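Local structure of peroxiredoxin (Clostridioides difficile, 6TSB) at residues A60-D65 with V95-W100; G104-A109 with G147-P152; D132-D137 with K173-A178. The protein is a bifunctional spore coat protein, predicted to reduce peroxides through its peroxiredoxin part and to hydrolyse chitin through the family 18 chitinase domain that this chain represents. All blocks are in the same frame, centred on the assembly; numbering follows the deposited sequence.

Contact 1: A60-D65 with V95-W100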
ATOM      1  N   ALA A  60     -10.568 -22.231 -23.334  1.00 42.35           N
ATOM      2  CA  ALA A  60     -11.093 -21.228 -24.281  1.00 40.82           C
ATOM      3  C   ALA A  60     -10.249 -21.191 -25.569  1.00 47.31           C
ATOM      4  O   ALA A  60      -9.035 -21.011 -25.511  1.00 46.15           O
ATOM      5  CB  ALA A  60     -11.108 -19.907 -23.564  1.00 43.66           C
ATOM      6  N   PHE A  61     -10.868 -21.352 -26.747  1.00 42.35           N
ATOM      7  CA  PHE A  61     -12.290 -21.617 -26.946  1.00 46.45           C
ATOM      8  C   PHE A  61     -12.511 -22.685 -28.031  1.00 41.52           C
ATOM      9  O   PHE A  61     -11.624 -22.927 -28.804  1.00 45.13           O
ATOM     10  CB  PHE A  61     -13.018 -20.382 -27.483  1.00 45.91           C
ATOM     11  CG  PHE A  61     -13.062 -19.187 -26.578  1.00 42.00           C
ATOM     12  CD1 PHE A  61     -13.967 -19.131 -25.538  1.00 44.27           C
ATOM     13  CD2 PHE A  61     -12.246 -18.091 -26.808  1.00 45.56           C
ATOM     14  CE1 PHE A  61     -14.024 -18.013 -24.718  1.00 49.09           C
ATOM     15  CE2 PHE A  61     -12.311 -16.971 -25.992  1.00 47.50           C
ATOM     16  CZ  PHE A  61     -13.203 -16.934 -24.946  1.00 47.27           C
ATOM     17  N   ALA A  62     -13.677 -23.325 -28.075  1.00 44.03           N
ATOM     18  CA  ALA A  62     -14.213 -23.938 -29.312  1.00 41.65           C
ATOM     19  C   ALA A  62     -14.913 -22.818 -30.095  1.00 45.06           C
ATOM     20  O   ALA A  62     -15.310 -21.833 -29.448  1.00 41.35           O
ATOM     21  CB  ALA A  62     -15.127 -25.086 -28.982  1.00 37.22           C
ATOM     22  N   GLU A  63     -15.022 -22.933 -31.422  1.00 46.35           N
ATOM     23  CA  GLU A  63     -15.721 -21.939 -32.276  1.00 50.92           C
ATOM     24  C   GLU A  63     -16.780 -22.635 -33.154  1.00 51.60           C
ATOM     25  O   GLU A  63     -16.865 -23.891 -33.125  1.00 49.06           O
ATOM     26  CB  GLU A  63     -14.698 -21.115 -33.071  1.00 56.48           C
ATOM     27  CG  GLU A  63     -13.772 -20.237 -32.227  1.00 61.31           C
ATOM     28  CD  GLU A  63     -14.398 -19.278 -31.203  1.00 75.27           C
ATOM     29  OE1 GLU A  63     -15.649 -19.117 -31.184  1.00 64.51           O
ATOM     30  OE2 GLU A  63     -13.628 -18.676 -30.396  1.00 79.64           O
ATOM     31  N   ILE A  64     -17.614 -21.835 -33.844  1.00 49.00           N
ATOM     32  CA  ILE A  64     -18.674 -22.294 -34.800  1.00 45.63           C
ATOM     33  C   ILE A  64     -18.255 -21.837 -36.210  1.00 42.99           C
ATOM     34  O   ILE A  64     -17.966 -20.653 -36.383  1.00 45.36           O
ATOM     35  CB  ILE A  64     -20.076 -21.779 -34.383  1.00 47.28           C
ATOM     36  CG1 ILE A  64     -20.374 -22.018 -32.905  1.00 46.61           C
ATOM     37  CG2 ILE A  64     -21.196 -22.383 -35.226  1.00 46.40           C
ATOM     38  CD1 ILE A  64     -21.446 -21.093 -32.354  1.00 48.62           C
ATOM     39  N   ASP A  65     -18.180 -22.748 -37.185  1.00 47.49           N
ATOM     40  CA  ASP A  65     -17.789 -22.410 -38.588  1.00 51.46           C
ATOM     41  C   ASP A  65     -19.014 -21.971 -39.405  1.00 54.80           C
ATOM     42  O   ASP A  65     -20.144 -21.974 -38.852  1.00 46.73           O
ATOM     43  CB  ASP A  65     -17.089 -23.589 -39.272  1.00 53.90           C
ATOM     44  CG  ASP A  65     -17.950 -24.818 -39.547  1.00 58.73           C
ATOM     45  OD1 ASP A  65     -19.207 -24.675 -39.733  1.00 56.63           O
ATOM     46  OD2 ASP A  65     -17.362 -25.923 -39.561  1.00 52.03           O
ATOM     47  N   VAL A  95     -14.995 -27.038 -21.761  1.00 38.10           N
ATOM     48  CA  VAL A  95     -14.734 -26.226 -22.975  1.00 36.57           C
ATOM     49  C   VAL A  95     -15.787 -25.124 -23.056  1.00 38.95           C
ATOM     50  O   VAL A  95     -17.012 -25.386 -22.981  1.00 41.08           O
ATOM     51  CB  VAL A  95     -14.690 -27.078 -24.256  1.00 40.76           C
ATOM     52  CG1 VAL A  95     -14.629 -26.211 -25.504  1.00 42.30           C
ATOM     53  CG2 VAL A  95     -13.511 -28.045 -24.238  1.00 42.02           C
ATOM     54  N   ALA A  96     -15.279 -23.928 -23.252  1.00 38.36           N
ATOM     55  CA  ALA A  96     -16.048 -22.723 -23.551  1.00 41.62           C
ATOM     56  C   ALA A  96     -16.145 -22.595 -25.067  1.00 44.41           C
ATOM     57  O   ALA A  96     -15.098 -22.695 -25.759  1.00 40.94           O
ATOM     58  CB  ALA A  96     -15.393 -21.523 -22.930  1.00 42.10           C
ATOM     59  N   ILE A  97     -17.371 -22.394 -25.541  1.00 41.27           N
ATOM     60  CA  ILE A  97     -17.683 -22.150 -26.967  1.00 39.19           C
ATOM     61  C   ILE A  97     -17.996 -20.673 -27.069  1.00 39.26           C
ATOM     62  O   ILE A  97     -18.916 -20.234 -26.364  1.00 43.92           O
ATOM     63  CB  ILE A  97     -18.865 -23.019 -27.394  1.00 39.51           C
ATOM     64  CG1 ILE A  97     -18.604 -24.513 -27.194  1.00 44.98           C
ATOM     65  CG2 ILE A  97     -19.259 -22.710 -28.828  1.00 44.28           C
ATOM     66  CD1 ILE A  97     -19.850 -25.375 -27.368  1.00 42.14           C
ATOM     67  N   GLY A  98     -17.235 -19.924 -27.851  1.00 37.24           N
ATOM     68  CA  GLY A  98     -17.628 -18.561 -28.232  1.00 41.36           C
ATOM     69  C   GLY A  98     -16.589 -17.548 -27.820  1.00 46.57           C
ATOM     70  O   GLY A  98     -15.418 -17.726 -28.206  1.00 45.89           O
ATOM     71  N   GLY A  99     -17.019 -16.499 -27.109  1.00 41.93           N
ATOM     72  CA  GLY A  99     -16.152 -15.379 -26.717  1.00 40.25           C
ATOM     73  C   GLY A  99     -16.437 -14.141 -27.521  1.00 44.66           C
ATOM     74  O   GLY A  99     -17.228 -14.194 -28.485  1.00 53.34           O
ATOM     75  N   TRP A 100     -15.828 -13.033 -27.138  1.00 48.92           N
ATOM     76  CA  TRP A 100     -16.113 -11.724 -27.766  1.00 48.48           C
ATOM     77  C   TRP A 100     -15.917 -11.829 -29.281  1.00 53.47           C
ATOM     78  O   TRP A 100     -14.822 -12.280 -29.699  1.00 51.72           O
ATOM     79  CB  TRP A 100     -15.233 -10.642 -27.163  1.00 47.95           C
ATOM     80  CG  TRP A 100     -15.567  -9.297 -27.707  1.00 52.81           C
ATOM     81  CD1 TRP A 100     -14.877  -8.557 -28.623  1.00 55.69           C
ATOM     82  CD2 TRP A 100     -16.738  -8.544 -27.373  1.00 54.08           C
ATOM     83  NE1 TRP A 100     -15.534  -7.379 -28.867  1.00 56.38           N
ATOM     84  CE2 TRP A 100     -16.671  -7.337 -28.105  1.00 56.59           C
ATOM     85  CE3 TRP A 100     -17.823  -8.777 -26.523  1.00 52.23           C
ATOM     86  CZ2 TRP A 100     -17.664  -6.366 -28.010  1.00 59.58           C
ATOM     87  CZ3 TRP A 100     -18.800  -7.812 -26.425  1.00 60.12           C
ATOM     88  CH2 TRP A 100     -18.720  -6.626 -27.162  1.00 62.56           C
TER
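The phenyl ring of Phe-61 is sandwiched. Over one face, toward the rim, sits the carbonyl oxygen of Gly-98, 3.2 Å from CG; on the same side Gly-99 CA makes a CH-pi contact 4.1 Å from the ring centroid and 26° off the normal. Ala-60 CB lies over the centre of the opposite face; Ala-60 is joined to Phe-61 by a cis peptide bond, a non-prolyl feature that recurs in family 18 chitinases. Ala-96 O lies at the edge, in the ring plane. With CG anti to the carbonyl carbon (chi1 -64°), the ring lies over Gly-99, where any CB would strike CZ.

Backbone bonds pin the strands in parallel register: Ala-62 N to Ala-96 O at 2.8 Å, and Gly-98 N to Ala-62 O at 3.1 Å. Their short axes nevertheless diverge by 44°, evidence of strong twist. Ala-62 CB meets Val-95 CG1 at 3.7 Å and Ile-97 CG1 at 4.0 Å. The bent chain of Glu-63 carries OE2 to 3.0 Å from Gly-98 O; both atoms are acceptors, and the approach would be expected to be repulsive.

Strands 37-43 and 133-137 flank this pair, reached through backbone bonds of Ala-60 with Val-42 and of Val-95 with Asp-135. Helix 112-128 packs on the face bearing Ala-62 and Ile-97, where Met-125 meets Ala-62, and Phe-118 and Val-122 meet Ile-97, while Trp-332 of the second subunit rests on Ala-60.

Contact 2: G104-A109 with G147-P152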
ATOM      1  N   GLY A 104     -22.149 -17.082 -34.807  1.00 45.52           N
ATOM      2  CA  GLY A 104     -22.836 -18.352 -35.071  1.00 44.61           C
ATOM      3  C   GLY A 104     -23.994 -18.628 -34.140  1.00 42.48           C
ATOM      4  O   GLY A 104     -24.795 -19.545 -34.451  1.00 44.04           O
ATOM      5  N   PHE A 105     -24.088 -17.977 -32.982  1.00 42.76           N
ATOM      6  CA  PHE A 105     -25.039 -18.485 -31.942  1.00 42.22           C
ATOM      7  C   PHE A 105     -26.495 -18.162 -32.306  1.00 38.99           C
ATOM      8  O   PHE A 105     -27.401 -18.995 -31.974  1.00 41.26           O
ATOM      9  CB  PHE A 105     -24.740 -17.921 -30.555  1.00 42.81           C
ATOM     10  CG  PHE A 105     -23.687 -18.658 -29.774  1.00 43.05           C
ATOM     11  CD1 PHE A 105     -23.957 -19.900 -29.240  1.00 41.23           C
ATOM     12  CD2 PHE A 105     -22.448 -18.089 -29.531  1.00 43.46           C
ATOM     13  CE1 PHE A 105     -22.994 -20.572 -28.509  1.00 40.99           C
ATOM     14  CE2 PHE A 105     -21.494 -18.760 -28.784  1.00 43.47           C
ATOM     15  CZ  PHE A 105     -21.777 -19.997 -28.270  1.00 40.92           C
ATOM     16  N   SER A 106     -26.740 -16.958 -32.849  1.00 39.60           N
ATOM     17  CA  SER A 106     -28.101 -16.468 -33.213  1.00 43.83           C
ATOM     18  C   SER A 106     -28.713 -17.430 -34.246  1.00 43.91           C
ATOM     19  O   SER A 106     -29.889 -17.817 -34.070  1.00 42.82           O
ATOM     20  CB  SER A 106     -28.068 -15.035 -33.719  1.00 44.71           C
ATOM     21  OG  SER A 106     -29.389 -14.558 -33.924  1.00 44.56           O
ATOM     22  N   ASP A 107     -27.916 -17.843 -35.248  1.00 44.14           N
ATOM     23  CA  ASP A 107     -28.293 -18.880 -36.255  1.00 46.63           C
ATOM     24  C   ASP A 107     -28.526 -20.216 -35.537  1.00 44.99           C
ATOM     25  O   ASP A 107     -29.552 -20.838 -35.804  1.00 48.69           O
ATOM     26  CB  ASP A 107     -27.248 -19.028 -37.372  1.00 42.85           C
ATOM     27  CG  ASP A 107     -27.282 -17.906 -38.386  1.00 45.06           C
ATOM     28  OD1 ASP A 107     -28.073 -16.976 -38.170  1.00 44.62           O
ATOM     29  OD2 ASP A 107     -26.484 -17.945 -39.363  1.00 47.83           O
ATOM     30  N   ALA A 108     -27.625 -20.639 -34.653  1.00 41.45           N
ATOM     31  CA  ALA A 108     -27.706 -21.954 -33.978  1.00 41.59           C
ATOM     32  C   ALA A 108     -28.957 -22.016 -33.114  1.00 43.89           C
ATOM     33  O   ALA A 108     -29.505 -23.114 -32.904  1.00 44.05           O
ATOM     34  CB  ALA A 108     -26.474 -22.152 -33.141  1.00 43.63           C
ATOM     35  N   ALA A 109     -29.380 -20.876 -32.577  1.00 46.43           N
ATOM     36  CA  ALA A 109     -30.486 -20.858 -31.595  1.00 48.07           C
ATOM     37  C   ALA A 109     -31.835 -20.783 -32.314  1.00 41.65           C
ATOM     38  O   ALA A 109     -32.849 -21.032 -31.619  1.00 43.88           O
ATOM     39  CB  ALA A 109     -30.313 -19.710 -30.624  1.00 45.56           C
ATOM     40  N   GLY A 147     -20.048  -7.138 -33.157  1.00 60.45           N
ATOM     41  CA  GLY A 147     -20.068  -7.250 -34.631  1.00 60.71           C
ATOM     42  C   GLY A 147     -20.782  -8.507 -35.137  1.00 60.23           C
ATOM     43  O   GLY A 147     -20.858  -8.683 -36.359  1.00 63.22           O
ATOM     44  N   ILE A 148     -21.290  -9.358 -34.243  1.00 57.05           N
ATOM     45  CA  ILE A 148     -22.004 -10.618 -34.596  1.00 54.60           C
ATOM     46  C   ILE A 148     -23.468 -10.314 -34.939  1.00 55.71           C
ATOM     47  O   ILE A 148     -23.983  -9.250 -34.577  1.00 57.12           O
ATOM     48  CB  ILE A 148     -21.914 -11.657 -33.461  1.00 51.85           C
ATOM     49  CG1 ILE A 148     -22.647 -11.201 -32.200  1.00 52.10           C
ATOM     50  CG2 ILE A 148     -20.464 -12.002 -33.175  1.00 59.64           C
ATOM     51  CD1 ILE A 148     -22.653 -12.211 -31.075  1.00 50.25           C
ATOM     52  N   THR A 149     -24.112 -11.278 -35.588  1.00 49.88           N
ATOM     53  CA  THR A 149     -25.565 -11.337 -35.848  1.00 53.97           C
ATOM     54  C   THR A 149     -26.343 -11.357 -34.519  1.00 54.18           C
ATOM     55  O   THR A 149     -25.966 -12.138 -33.606  1.00 47.04           O
ATOM     56  CB  THR A 149     -25.869 -12.573 -36.708  1.00 54.44           C
ATOM     57  OG1 THR A 149     -25.203 -12.390 -37.955  1.00 52.97           O
ATOM     58  CG2 THR A 149     -27.346 -12.793 -36.927  1.00 54.05           C
ATOM     59  N   SER A 150     -27.417 -10.567 -34.442  1.00 45.73           N
ATOM     60  CA  SER A 150     -28.438 -10.659 -33.375  1.00 53.10           C
ATOM     61  C   SER A 150     -29.819 -10.577 -33.992  1.00 47.51           C
ATOM     62  O   SER A 150     -29.930 -10.001 -35.077  1.00 52.90           O
ATOM     63  CB  SER A 150     -28.273  -9.580 -32.333  1.00 59.36           C
ATOM     64  OG  SER A 150     -28.230  -8.285 -32.925  1.00 57.89           O
ATOM     65  N   ARG A 151     -30.800 -11.076 -33.247  1.00 47.29           N
ATOM     66  CA  ARG A 151     -32.247 -11.043 -33.555  1.00 55.85           C
ATOM     67  C   ARG A 151     -33.011 -10.846 -32.249  1.00 56.85           C
ATOM     68  O   ARG A 151     -32.646 -11.416 -31.221  1.00 50.82           O
ATOM     69  CB  ARG A 151     -32.708 -12.359 -34.203  1.00 56.86           C
ATOM     70  CG  ARG A 151     -31.894 -12.799 -35.414  1.00 57.20           C
ATOM     71  CD  ARG A 151     -32.417 -14.071 -36.076  1.00 57.55           C
ATOM     72  NE  ARG A 151     -31.862 -14.256 -37.420  1.00 53.12           N
ATOM     73  CZ  ARG A 151     -30.759 -14.940 -37.709  1.00 53.49           C
ATOM     74  NH1 ARG A 151     -30.065 -15.530 -36.751  1.00 60.38           N
ATOM     75  NH2 ARG A 151     -30.335 -15.009 -38.959  1.00 52.16           N
ATOM     76  N   PRO A 152     -34.129 -10.090 -32.274  1.00 67.08           N
ATOM     77  CA  PRO A 152     -35.012  -9.936 -31.108  1.00 64.42           C
ATOM     78  C   PRO A 152     -35.327 -11.235 -30.337  1.00 59.65           C
ATOM     79  O   PRO A 152     -35.338 -11.221 -29.121  1.00 59.66           O
ATOM     80  CB  PRO A 152     -36.309  -9.405 -31.748  1.00 74.76           C
ATOM     81  CG  PRO A 152     -35.853  -8.632 -32.975  1.00 72.18           C
ATOM     82  CD  PRO A 152     -34.597  -9.335 -33.451  1.00 72.14           C
TER
HETATM   83  O   HOH W   1     -24.906 -14.556 -33.378  1.00 43.53           O
HETATM   84  O   HOH W   2     -26.594 -15.083 -39.487  1.00 54.99           O
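Arg-151 reaches across to the first turn of helix 105-109 and grips Asp-107 end-on, with two nitrogens on one oxygen. In this salt bridge NH1 lies 2.8 Å from Asp-107 OD1 and NH2 3.1 Å from the same atom, which sits only 6° out of the guanidinium plane although the carboxylate plane is turned 32° from it.

The tight part centres on buried Ser-106. Its OG is anti to the backbone N (chi1 -174°), which sends it toward Arg-151, where CG comes within 3.4 Å of OG; the bond from NH1 to OG is weak, and the stronger partner of OG is Asp-154. Thr-149 CG2 lies over one guanidinium face, toward its rim, and is 4.0 Å from Ser-106 CB. A water fills in between the two backbones, accepting from Ser-106 N and donating to Thr-149 O at 2.6 Å.

The solvent side is looser: OD1 of Asp-107, an exposed residue, also accepts a hydrogen bond from another water at 2.7 Å.

Asp-154 also accepts from Arg-151 N, tying the loop to the start of helix 154-169. Two beta-alpha connections, following strands 92-98 and 133-137, are thus clasped together at the C-terminal end of the strands, the end that carries the active site in TIM barrels.

Contact 3: D132-D137 with K173-A178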
ATOM      1  N   ASP A 132     -15.763 -32.894 -18.907  1.00 44.25           N
ATOM      2  CA  ASP A 132     -16.675 -32.880 -17.733  1.00 47.43           C
ATOM      3  C   ASP A 132     -17.896 -31.995 -18.056  1.00 47.94           C
ATOM      4  O   ASP A 132     -18.947 -32.138 -17.402  1.00 41.08           O
ATOM      5  CB  ASP A 132     -15.879 -32.423 -16.520  1.00 47.83           C
ATOM      6  CG  ASP A 132     -14.785 -33.403 -16.133  1.00 51.08           C
ATOM      7  OD1 ASP A 132     -15.147 -34.520 -15.687  1.00 48.43           O
ATOM      8  OD2 ASP A 132     -13.583 -33.036 -16.274  1.00 46.16           O
ATOM      9  N   GLY A 133     -17.749 -31.101 -19.035  1.00 42.43           N
ATOM     10  CA  GLY A 133     -18.901 -30.472 -19.685  1.00 42.72           C
ATOM     11  C   GLY A 133     -18.508 -29.247 -20.468  1.00 41.07           C
ATOM     12  O   GLY A 133     -17.394 -29.195 -20.980  1.00 38.12           O
ATOM     13  N   ILE A 134     -19.407 -28.275 -20.528  1.00 38.58           N
ATOM     14  CA  ILE A 134     -19.339 -27.202 -21.553  1.00 42.64           C
ATOM     15  C   ILE A 134     -19.755 -25.875 -20.925  1.00 38.40           C
ATOM     16  O   ILE A 134     -20.572 -25.865 -19.965  1.00 39.81           O
ATOM     17  CB  ILE A 134     -20.181 -27.610 -22.797  1.00 46.27           C
ATOM     18  CG1 ILE A 134     -19.653 -26.935 -24.062  1.00 52.71           C
ATOM     19  CG2 ILE A 134     -21.682 -27.389 -22.625  1.00 40.03           C
ATOM     20  CD1 ILE A 134     -18.527 -27.710 -24.708  1.00 56.91           C
ATOM     21  N   ASP A 135     -19.208 -24.797 -21.466  1.00 38.66           N
ATOM     22  CA  ASP A 135     -19.516 -23.416 -21.054  1.00 39.61           C
ATOM     23  C   ASP A 135     -19.954 -22.691 -22.316  1.00 40.65           C
ATOM     24  O   ASP A 135     -19.262 -22.876 -23.338  1.00 41.87           O
ATOM     25  CB  ASP A 135     -18.291 -22.779 -20.396  1.00 43.32           C
ATOM     26  CG  ASP A 135     -18.558 -21.366 -19.893  1.00 46.14           C
ATOM     27  OD1 ASP A 135     -19.551 -21.197 -19.181  1.00 41.59           O
ATOM     28  OD2 ASP A 135     -17.768 -20.453 -20.211  1.00 46.43           O
ATOM     29  N   ILE A 136     -21.025 -21.896 -22.271  1.00 36.96           N
ATOM     30  CA  ILE A 136     -21.508 -21.192 -23.495  1.00 35.27           C
ATOM     31  C   ILE A 136     -21.206 -19.717 -23.375  1.00 34.47           C
ATOM     32  O   ILE A 136     -21.619 -19.135 -22.389  1.00 43.38           O
ATOM     33  CB  ILE A 136     -22.993 -21.484 -23.711  1.00 39.62           C
ATOM     34  CG1 ILE A 136     -23.237 -22.994 -23.770  1.00 38.38           C
ATOM     35  CG2 ILE A 136     -23.499 -20.758 -24.948  1.00 40.86           C
ATOM     36  CD1 ILE A 136     -22.595 -23.666 -24.951  1.00 35.31           C
ATOM     37  N   ASP A 137     -20.436 -19.149 -24.301  1.00 41.66           N
ATOM     38  CA  ASP A 137     -19.985 -17.737 -24.235  1.00 41.55           C
ATOM     39  C   ASP A 137     -20.541 -16.973 -25.429  1.00 41.01           C
ATOM     40  O   ASP A 137     -19.769 -16.428 -26.214  1.00 38.69           O
ATOM     41  CB  ASP A 137     -18.473 -17.545 -24.172  1.00 49.88           C
ATOM     42  CG  ASP A 137     -17.829 -18.071 -22.902  1.00 55.23           C
ATOM     43  OD1 ASP A 137     -18.332 -19.083 -22.383  1.00 53.89           O
ATOM     44  OD2 ASP A 137     -16.803 -17.464 -22.458  1.00 66.39           O
ATOM     45  N   LYS A 173     -23.365 -33.713 -16.335  1.00 54.57           N
ATOM     46  CA  LYS A 173     -22.307 -32.903 -16.985  1.00 46.42           C
ATOM     47  C   LYS A 173     -22.529 -31.428 -16.656  1.00 48.22           C
ATOM     48  O   LYS A 173     -23.685 -30.963 -16.492  1.00 55.33           O
ATOM     49  CB  LYS A 173     -22.293 -33.062 -18.509  1.00 54.07           C
ATOM     50  CG  LYS A 173     -22.016 -34.457 -19.053  1.00 50.19           C
ATOM     51  CD  LYS A 173     -20.573 -34.868 -18.887  1.00 53.97           C
ATOM     52  CE  LYS A 173     -20.324 -36.321 -19.218  1.00 52.39           C
ATOM     53  NZ  LYS A 173     -18.949 -36.681 -18.825  1.00 56.16           N
ATOM     54  N   TRP A 174     -21.431 -30.713 -16.553  1.00 42.54           N
ATOM     55  CA  TRP A 174     -21.419 -29.276 -16.257  1.00 42.05           C
ATOM     56  C   TRP A 174     -21.930 -28.542 -17.484  1.00 45.23           C
ATOM     57  O   TRP A 174     -21.460 -28.791 -18.608  1.00 40.42           O
ATOM     58  CB  TRP A 174     -20.009 -28.878 -15.861  1.00 41.72           C
ATOM     59  CG  TRP A 174     -19.652 -27.431 -15.918  1.00 36.17           C
ATOM     60  CD1 TRP A 174     -19.822 -26.540 -16.939  1.00 37.43           C
ATOM     61  CD2 TRP A 174     -18.899 -26.760 -14.910  1.00 35.24           C
ATOM     62  NE1 TRP A 174     -19.253 -25.339 -16.612  1.00 34.80           N
ATOM     63  CE2 TRP A 174     -18.660 -25.453 -15.379  1.00 38.92           C
ATOM     64  CE3 TRP A 174     -18.401 -27.153 -13.664  1.00 39.58           C
ATOM     65  CZ2 TRP A 174     -17.955 -24.524 -14.619  1.00 40.06           C
ATOM     66  CZ3 TRP A 174     -17.690 -26.239 -12.927  1.00 39.09           C
ATOM     67  CH2 TRP A 174     -17.465 -24.946 -13.402  1.00 40.00           C
ATOM     68  N   LEU A 175     -22.888 -27.663 -17.253  1.00 39.27           N
ATOM     69  CA  LEU A 175     -23.291 -26.688 -18.269  1.00 37.75           C
ATOM     70  C   LEU A 175     -23.249 -25.334 -17.581  1.00 39.16           C
ATOM     71  O   LEU A 175     -23.764 -25.250 -16.477  1.00 40.06           O
ATOM     72  CB  LEU A 175     -24.697 -27.052 -18.759  1.00 40.38           C
ATOM     73  CG  LEU A 175     -25.363 -26.000 -19.643  1.00 40.19           C
ATOM     74  CD1 LEU A 175     -24.498 -25.684 -20.847  1.00 42.00           C
ATOM     75  CD2 LEU A 175     -26.742 -26.465 -20.087  1.00 42.24           C
ATOM     76  N   SER A 176     -22.642 -24.338 -18.209  1.00 34.71           N
ATOM     77  CA  SER A 176     -22.506 -22.988 -17.647  1.00 38.39           C
ATOM     78  C   SER A 176     -22.645 -21.987 -18.785  1.00 36.58           C
ATOM     79  O   SER A 176     -22.516 -22.361 -19.939  1.00 40.02           O
ATOM     80  CB  SER A 176     -21.203 -22.825 -16.891  1.00 39.64           C
ATOM     81  OG  SER A 176     -20.061 -22.938 -17.756  1.00 42.42           O
ATOM     82  N   VAL A 177     -22.913 -20.752 -18.430  1.00 36.21           N
ATOM     83  CA  VAL A 177     -23.165 -19.648 -19.376  1.00 36.89           C
ATOM     84  C   VAL A 177     -22.334 -18.511 -18.827  1.00 37.68           C
ATOM     85  O   VAL A 177     -22.358 -18.315 -17.614  1.00 42.51           O
ATOM     86  CB  VAL A 177     -24.667 -19.331 -19.385  1.00 43.44           C
ATOM     87  CG1 VAL A 177     -24.972 -17.978 -20.017  1.00 44.43           C
ATOM     88  CG2 VAL A 177     -25.438 -20.457 -20.058  1.00 46.82           C
ATOM     89  N   ALA A 178     -21.581 -17.860 -19.689  1.00 41.99           N
ATOM     90  CA  ALA A 178     -20.830 -16.635 -19.382  1.00 42.93           C
ATOM     91  C   ALA A 178     -21.738 -15.472 -19.731  1.00 43.07           C
ATOM     92  O   ALA A 178     -22.191 -15.442 -20.894  1.00 46.05           O
ATOM     93  CB  ALA A 178     -19.552 -16.573 -20.192  1.00 42.94           C
TER
HETATM   94  O   HOH W   3     -23.475 -17.336 -23.232  1.00 39.98           O
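Strands 133-137 and 174-178 run parallel, their short axes 16° apart and 4.5 Å at closest approach, in the beta-alpha-beta unit completed by helix 154-169; this is the repeating element of the TIM barrel of family 18 glycoside hydrolases. Trp-174 straddles Gly-133, its N donating to Asp-132 O and its O accepting from Ile-134 N. Ser-176 does the same around Asp-135, with N donating to Ile-134 O and O receiving Ile-136 N at 2.8 Å. Ala-178 N closes the ladder on Ile-136 O, at 3.0 Å and 171°, the straightest of its bonds.

Asp-132, Asp-135 and Asp-137 match the first three acids of the DxxDxDxE signature of this family, which places the end of strand 133-137 at the probable active site. On the helix-facing side, Leu-175 CD1 touches Ile-134 CG2 at 3.7 Å, and Val-177 packs against Phe-158 and Leu-162 of helix 154-169.

The opposite face carries Asp-135 and Ser-176. Asp-135 has CG anti to the backbone N, which carries OD1 across to Ser-176 OG; the modelled 2.3 Å is too short to be trusted as an exact length. Its OD2 is bonded to Tyr-41 OH. Beyond it, Asp-137 lays its carboxylate against Ala-178, CG to CB 3.5 Å. Trp-174 presents its edge to Ile-134 O, with CD1 3.2 Å away, and the indole NE1 donates to Ser-176 OG at 2.8 Å, the hydroxyl lying 19° out of the ring plane.

Contacts 1 and 3 belong to one barrel sheet, their centres 11 Å apart: strands 92-98 and 133-137 are neighbours, probably bonded through Ile-97 O to Asp-137 N (2.8 Å). Phe-61 CE1 also lies 3.6 Å from Asp-137 OD2, bringing the ring of contact 1 to the acidic signature of contact 3. Contact 2 is more peripheral, 14 Å from contact 1 and 19 Å from contact 3, centre to centre. Phe-105, on the helix of contact 2, reaches both other contacts, its CZ 3.4 Å from Ile-97 O and its CE1 3.6 Å from Ile-136 CG2. A bound di(hydroxyethyl)ether lies about 8 Å from the Phe-61 side chain and about 10 Å from that of Asp-137.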